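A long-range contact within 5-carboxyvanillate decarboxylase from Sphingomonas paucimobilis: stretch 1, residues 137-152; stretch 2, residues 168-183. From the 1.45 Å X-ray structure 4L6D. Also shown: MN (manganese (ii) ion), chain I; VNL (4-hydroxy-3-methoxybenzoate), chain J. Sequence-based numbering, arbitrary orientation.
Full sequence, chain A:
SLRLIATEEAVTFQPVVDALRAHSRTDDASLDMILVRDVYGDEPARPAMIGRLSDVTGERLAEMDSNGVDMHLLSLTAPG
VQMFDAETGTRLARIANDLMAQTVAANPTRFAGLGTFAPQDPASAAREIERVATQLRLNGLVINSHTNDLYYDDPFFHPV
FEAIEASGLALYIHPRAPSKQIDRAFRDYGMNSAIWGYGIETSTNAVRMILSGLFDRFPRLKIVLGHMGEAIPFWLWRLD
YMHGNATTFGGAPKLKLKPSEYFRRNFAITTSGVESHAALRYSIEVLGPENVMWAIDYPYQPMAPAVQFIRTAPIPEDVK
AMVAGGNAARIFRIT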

# COMPACT_ATOMS: atom_id res chain seq x y z
N ARG A 137 15.85 -24.97 19.02
CA ARG A 137 15.98 -23.74 19.80
C ARG A 137 16.35 -22.54 18.91
O ARG A 137 17.13 -21.67 19.30
CB ARG A 137 16.96 -23.93 20.96
CG ARG A 137 16.41 -24.82 22.07
CD ARG A 137 17.52 -25.35 22.98
NE ARG A 137 18.09 -26.58 22.44
CZ ARG A 137 17.74 -27.81 22.83
NH1 ARG A 137 16.83 -27.97 23.78
NH2 ARG A 137 18.31 -28.87 22.28
N LEU A 138 15.75 -22.50 17.73
CA LEU A 138 15.95 -21.36 16.84
C LEU A 138 15.27 -20.10 17.36
O LEU A 138 14.48 -20.14 18.31
CB LEU A 138 15.53 -21.70 15.40
CG LEU A 138 16.55 -22.59 14.68
CD1 LEU A 138 15.93 -23.17 13.42
CD2 LEU A 138 17.80 -21.80 14.34
N ASN A 139 15.58 -18.97 16.73
CA ASN A 139 15.25 -17.66 17.28
C ASN A 139 13.85 -17.16 16.94
O ASN A 139 13.34 -16.23 17.57
CB ASN A 139 16.30 -16.66 16.80
CG ASN A 139 17.68 -17.02 17.27
OD1 ASN A 139 18.38 -17.80 16.62
ND2 ASN A 139 18.08 -16.47 18.41
N GLY A 140 13.23 -17.79 15.96
CA GLY A 140 11.91 -17.38 15.53
C GLY A 140 11.54 -18.15 14.29
O GLY A 140 12.17 -19.17 13.99
N LEU A 141 10.55 -17.66 13.57
CA LEU A 141 10.06 -18.31 12.36
C LEU A 141 9.96 -17.33 11.21
O LEU A 141 9.85 -16.12 11.42
CB LEU A 141 8.67 -18.91 12.61
CG LEU A 141 8.59 -20.01 13.67
CD1 LEU A 141 7.14 -20.19 14.12
CD2 LEU A 141 9.18 -21.32 13.18
N VAL A 142 9.99 -17.85 9.98
CA VAL A 142 9.79 -17.03 8.79
C VAL A 142 8.90 -17.78 7.81
O VAL A 142 8.99 -19.00 7.67
CB VAL A 142 11.14 -16.63 8.11
CG1 VAL A 142 11.93 -17.87 7.68
CG2 VAL A 142 10.91 -15.70 6.92
N ILE A 143 8.01 -17.03 7.17
CA ILE A 143 7.19 -17.55 6.10
C ILE A 143 7.02 -16.42 5.08
O ILE A 143 7.10 -15.24 5.44
CB ILE A 143 5.83 -18.09 6.63
CG1 ILE A 143 5.25 -19.14 5.67
CG2 ILE A 143 4.85 -16.95 6.88
CD1 ILE A 143 6.08 -20.44 5.59
N ASN A 144 6.82 -16.77 3.81
CA ASN A 144 6.78 -15.77 2.74
C ASN A 144 5.38 -15.53 2.20
O ASN A 144 4.92 -16.25 1.32
CB ASN A 144 7.73 -16.17 1.61
CG ASN A 144 9.10 -16.50 2.15
OD1 ASN A 144 9.85 -15.60 2.54
ND2 ASN A 144 9.41 -17.79 2.25
N SER A 145 4.73 -14.50 2.73
CA SER A 145 3.32 -14.19 2.50
C SER A 145 2.47 -15.43 2.17
O SER A 145 2.51 -16.39 2.94
CB SER A 145 3.16 -13.05 1.50
OG SER A 145 1.89 -12.45 1.68
N HIS A 146 1.76 -15.43 1.05
CA HIS A 146 0.73 -16.44 0.80
C HIS A 146 1.26 -17.86 0.64
O HIS A 146 2.42 -18.08 0.31
CB HIS A 146 -0.10 -16.07 -0.44
CG HIS A 146 0.54 -16.43 -1.75
ND1 HIS A 146 0.39 -17.68 -2.33
CD2 HIS A 146 1.32 -15.72 -2.59
CE1 HIS A 146 1.05 -17.71 -3.47
NE2 HIS A 146 1.62 -16.53 -3.66
N THR A 147 0.38 -18.83 0.89
CA THR A 147 0.64 -20.20 0.48
C THR A 147 -0.57 -20.71 -0.30
O THR A 147 -1.71 -20.55 0.14
CB THR A 147 0.91 -21.14 1.68
OG1 THR A 147 2.02 -20.63 2.42
CG2 THR A 147 1.23 -22.56 1.20
N ASN A 148 -0.31 -21.29 -1.46
CA ASN A 148 -1.36 -21.82 -2.32
C ASN A 148 -2.40 -20.76 -2.70
O ASN A 148 -3.57 -21.06 -2.91
CB ASN A 148 -2.03 -23.06 -1.70
CG ASN A 148 -1.05 -24.20 -1.49
OD1 ASN A 148 -0.09 -24.36 -2.24
ND2 ASN A 148 -1.30 -25.00 -0.46
N ASP A 149 -1.93 -19.51 -2.76
CA ASP A 149 -2.75 -18.37 -3.13
C ASP A 149 -3.88 -18.11 -2.15
O ASP A 149 -4.92 -17.55 -2.50
CB ASP A 149 -3.25 -18.53 -4.56
CG ASP A 149 -2.10 -18.73 -5.53
OD1 ASP A 149 -1.35 -17.75 -5.71
OD2 ASP A 149 -1.93 -19.86 -6.04
N LEU A 150 -3.64 -18.51 -0.91
CA LEU A 150 -4.54 -18.20 0.20
C LEU A 150 -3.78 -17.35 1.20
O LEU A 150 -2.56 -17.49 1.34
CB LEU A 150 -4.99 -19.48 0.90
CG LEU A 150 -5.76 -20.47 0.05
CD1 LEU A 150 -5.97 -21.75 0.83
CD2 LEU A 150 -7.08 -19.87 -0.39
N TYR A 151 -4.51 -16.50 1.91
CA TYR A 151 -3.93 -15.64 2.93
C TYR A 151 -4.20 -16.19 4.33
O TYR A 151 -4.99 -17.13 4.48
CB TYR A 151 -4.44 -14.21 2.75
CG TYR A 151 -3.97 -13.63 1.43
CD1 TYR A 151 -2.63 -13.32 1.25
CD2 TYR A 151 -4.85 -13.43 0.38
CE1 TYR A 151 -2.17 -12.81 0.04
CE2 TYR A 151 -4.39 -12.92 -0.85
CZ TYR A 151 -3.06 -12.61 -1.00
OH TYR A 151 -2.61 -12.10 -2.21
N TYR A 152 -3.55 -15.61 5.33
CA TYR A 152 -3.51 -16.24 6.65
C TYR A 152 -4.71 -15.95 7.54
O TYR A 152 -4.71 -16.31 8.72
CB TYR A 152 -2.16 -16.00 7.35
CG TYR A 152 -1.04 -16.68 6.59
CD1 TYR A 152 -1.17 -17.99 6.16
CD2 TYR A 152 0.10 -15.98 6.23
CE1 TYR A 152 -0.18 -18.61 5.42
CE2 TYR A 152 1.11 -16.58 5.51
CZ TYR A 152 0.96 -17.89 5.10
OH TYR A 152 1.95 -18.51 4.36
MN MN I . 14.12 -9.90 2.09
C1 VNL J . 14.66 -9.42 -3.75
CO1 VNL J . 14.82 -8.47 -2.73
CO2 VNL J . 14.27 -10.74 -3.46
CM1 VNL J . 14.61 -8.84 -1.38
CM2 VNL J . 14.04 -11.12 -2.14
OM VNL J . 13.66 -12.38 -1.76
CZ VNL J . 14.22 -10.14 -1.07
CC VNL J . 14.94 -9.02 -5.17
CV VNL J . 13.45 -13.40 -2.76
O1 VNL J . 15.56 -7.96 -5.43
O2 VNL J . 14.59 -9.80 -6.09
O3 VNL J . 14.30 -10.65 0.20
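Stretch 2, residues 168-183: GLALYIHPRAPSKQID

Stretch 2 runs alongside stretch 1 in the same direction: strand 171-174 pairs in parallel with strand 140-144, the axes 4.5 Å apart at closest approach and crossing at -22°. L138 and G140 border the L169 side chain (L138 O to L169 CD2, 3.7 Å), while water 1 links N139 O to A170 N. L141 begins the ladder, its N donating to A170 O (2.9 Å) and its O accepting from Y172 N (2.8 Å), two different residues, as parallel register requires; its side chain shares a face with L171 (L141 CB to L171 CD1, 3.7 Å). V142 pairs with Y172 on the other face. I143 repeats the pattern, I143 N to Y172 O at 3.0 Å and H174 N to I143 O at 2.8 Å, and its CG2 packs 3.9 Å from L171 CD1. N144 lies beside H174, whose NE2 binds the manganese at 2.2 Å. S145 N closes the ladder on H174 O (2.8 Å). The H146 ring is sandwiched between the stacked guanidinium of R176 (centres 3.6 Å apart) and S179 CB; R176 NH1 also donates to H146 O (2.9 Å). In the T147-L150 type I' turn, D149 OD1 receives K180 N (2.8 Å) and D149 O receives Q181 NE2 (2.9 Å). Finally, S179 OG donates to Y151 OH (2.7 Å), and Y152 CD2 approaches I173 CD1 (4.4 Å).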

# COMPACT_ATOMS: atom_id res chain seq x y z
N GLY A 168 5.73 -19.46 21.33
CA GLY A 168 6.32 -18.20 21.76
C GLY A 168 7.24 -17.56 20.72
O GLY A 168 7.77 -16.47 20.96
N LEU A 169 7.43 -18.22 19.59
CA LEU A 169 8.28 -17.67 18.51
C LEU A 169 7.56 -16.60 17.71
O LEU A 169 6.40 -16.77 17.31
CB LEU A 169 8.72 -18.78 17.56
CG LEU A 169 9.60 -19.89 18.15
CD1 LEU A 169 9.97 -20.88 17.08
CD2 LEU A 169 10.86 -19.29 18.78
N ALA A 170 8.27 -15.51 17.44
CA ALA A 170 7.77 -14.50 16.52
C ALA A 170 7.83 -15.01 15.08
O ALA A 170 8.77 -15.72 14.71
CB ALA A 170 8.58 -13.22 16.67
N LEU A 171 6.81 -14.68 14.29
CA LEU A 171 6.78 -15.06 12.88
C LEU A 171 7.05 -13.85 11.99
O LEU A 171 6.27 -12.90 11.97
CB LEU A 171 5.43 -15.67 12.51
CG LEU A 171 5.23 -15.96 11.02
CD1 LEU A 171 6.16 -17.09 10.54
CD2 LEU A 171 3.78 -16.33 10.75
N TYR A 172 8.16 -13.90 11.26
CA TYR A 172 8.45 -12.88 10.26
C TYR A 172 7.69 -13.25 9.00
O TYR A 172 7.94 -14.31 8.42
CB TYR A 172 9.96 -12.86 9.99
CG TYR A 172 10.52 -11.56 9.46
CD1 TYR A 172 10.01 -10.96 8.31
CD2 TYR A 172 11.58 -10.93 10.10
CE1 TYR A 172 10.54 -9.78 7.81
CE2 TYR A 172 12.12 -9.75 9.63
CZ TYR A 172 11.58 -9.17 8.49
OH TYR A 172 12.13 -8.00 8.03
N ILE A 173 6.73 -12.43 8.61
CA ILE A 173 6.05 -12.66 7.33
C ILE A 173 6.75 -11.82 6.28
O ILE A 173 6.47 -10.63 6.11
CB ILE A 173 4.53 -12.37 7.38
CG1 ILE A 173 3.86 -13.25 8.44
CG2 ILE A 173 3.92 -12.66 6.02
CD1 ILE A 173 2.36 -12.99 8.60
N HIS A 174 7.69 -12.48 5.60
CA HIS A 174 8.49 -11.89 4.53
C HIS A 174 7.65 -11.85 3.26
O HIS A 174 6.70 -12.61 3.13
CB HIS A 174 9.71 -12.79 4.34
CG HIS A 174 10.74 -12.25 3.40
ND1 HIS A 174 10.65 -12.40 2.03
CD2 HIS A 174 11.87 -11.55 3.62
CE1 HIS A 174 11.69 -11.83 1.45
NE2 HIS A 174 12.44 -11.30 2.40
N PRO A 175 7.97 -10.96 2.31
CA PRO A 175 7.20 -11.00 1.06
C PRO A 175 7.46 -12.22 0.17
O PRO A 175 8.42 -12.97 0.32
CB PRO A 175 7.66 -9.73 0.32
CG PRO A 175 8.20 -8.84 1.40
CD PRO A 175 8.81 -9.75 2.41
N ARG A 176 6.54 -12.42 -0.76
CA ARG A 176 6.82 -13.12 -2.01
C ARG A 176 6.02 -12.36 -3.05
O ARG A 176 5.37 -11.36 -2.74
CB ARG A 176 6.46 -14.61 -1.94
CG ARG A 176 4.99 -14.88 -1.64
CD ARG A 176 4.67 -16.35 -1.58
NE ARG A 176 4.75 -17.00 -2.88
CZ ARG A 176 4.31 -18.23 -3.12
NH1 ARG A 176 3.79 -18.94 -2.13
NH2 ARG A 176 4.42 -18.75 -4.34
N ALA A 177 6.06 -12.80 -4.30
CA ALA A 177 5.32 -12.10 -5.33
C ALA A 177 3.81 -12.19 -5.09
O ALA A 177 3.32 -13.18 -4.52
CB ALA A 177 5.67 -12.67 -6.71
N PRO A 178 3.06 -11.17 -5.54
CA PRO A 178 1.60 -11.19 -5.54
C PRO A 178 1.00 -12.54 -5.93
O PRO A 178 1.39 -13.14 -6.94
CB PRO A 178 1.25 -10.13 -6.57
CG PRO A 178 2.34 -9.09 -6.36
CD PRO A 178 3.59 -9.87 -6.02
N SER A 179 0.05 -13.01 -5.12
CA SER A 179 -0.64 -14.28 -5.38
C SER A 179 -1.49 -14.20 -6.63
O SER A 179 -1.66 -13.13 -7.23
CB SER A 179 -1.56 -14.63 -4.21
OG SER A 179 -2.76 -13.87 -4.28
N LYS A 180 -2.06 -15.33 -7.01
CA LYS A 180 -2.89 -15.39 -8.21
C LYS A 180 -4.15 -14.54 -8.07
O LYS A 180 -4.77 -14.17 -9.07
CB LYS A 180 -3.24 -16.84 -8.58
CG LYS A 180 -2.06 -17.66 -9.09
CD LYS A 180 -2.47 -19.09 -9.41
CE LYS A 180 -1.26 -19.86 -9.91
NZ LYS A 180 -1.64 -21.19 -10.47
N GLN A 181 -4.51 -14.20 -6.84
CA GLN A 181 -5.67 -13.35 -6.62
C GLN A 181 -5.43 -11.95 -7.16
O GLN A 181 -6.38 -11.26 -7.54
CB GLN A 181 -5.99 -13.26 -5.13
CG GLN A 181 -6.31 -14.62 -4.51
CD GLN A 181 -7.06 -14.50 -3.20
OE1 GLN A 181 -7.94 -13.64 -3.06
NE2 GLN A 181 -6.74 -15.35 -2.25
N ILE A 182 -4.17 -11.52 -7.20
CA ILE A 182 -3.86 -10.14 -7.54
C ILE A 182 -2.76 -9.97 -8.60
O ILE A 182 -2.46 -8.84 -9.00
CB ILE A 182 -3.47 -9.31 -6.29
CG1 ILE A 182 -2.30 -9.97 -5.54
CG2 ILE A 182 -4.67 -9.16 -5.37
CD1 ILE A 182 -1.60 -9.04 -4.54
N ASP A 183 -2.16 -11.06 -9.06
CA ASP A 183 -0.95 -10.92 -9.88
C ASP A 183 -1.11 -10.28 -11.26
O ASP A 183 -0.12 -9.81 -11.82
CB ASP A 183 -0.16 -12.24 -9.98
CG ASP A 183 -0.91 -13.35 -10.70
OD1 ASP A 183 -1.87 -13.09 -11.44
OD2 ASP A 183 -0.52 -14.51 -10.51
O HOH W 1 10.96 -15.23 18.53
O HOH W 2 3.11 -15.57 -5.95
O HOH W 3 2.39 -21.49 -2.53
O HOH W 4 15.50 -11.24 3.14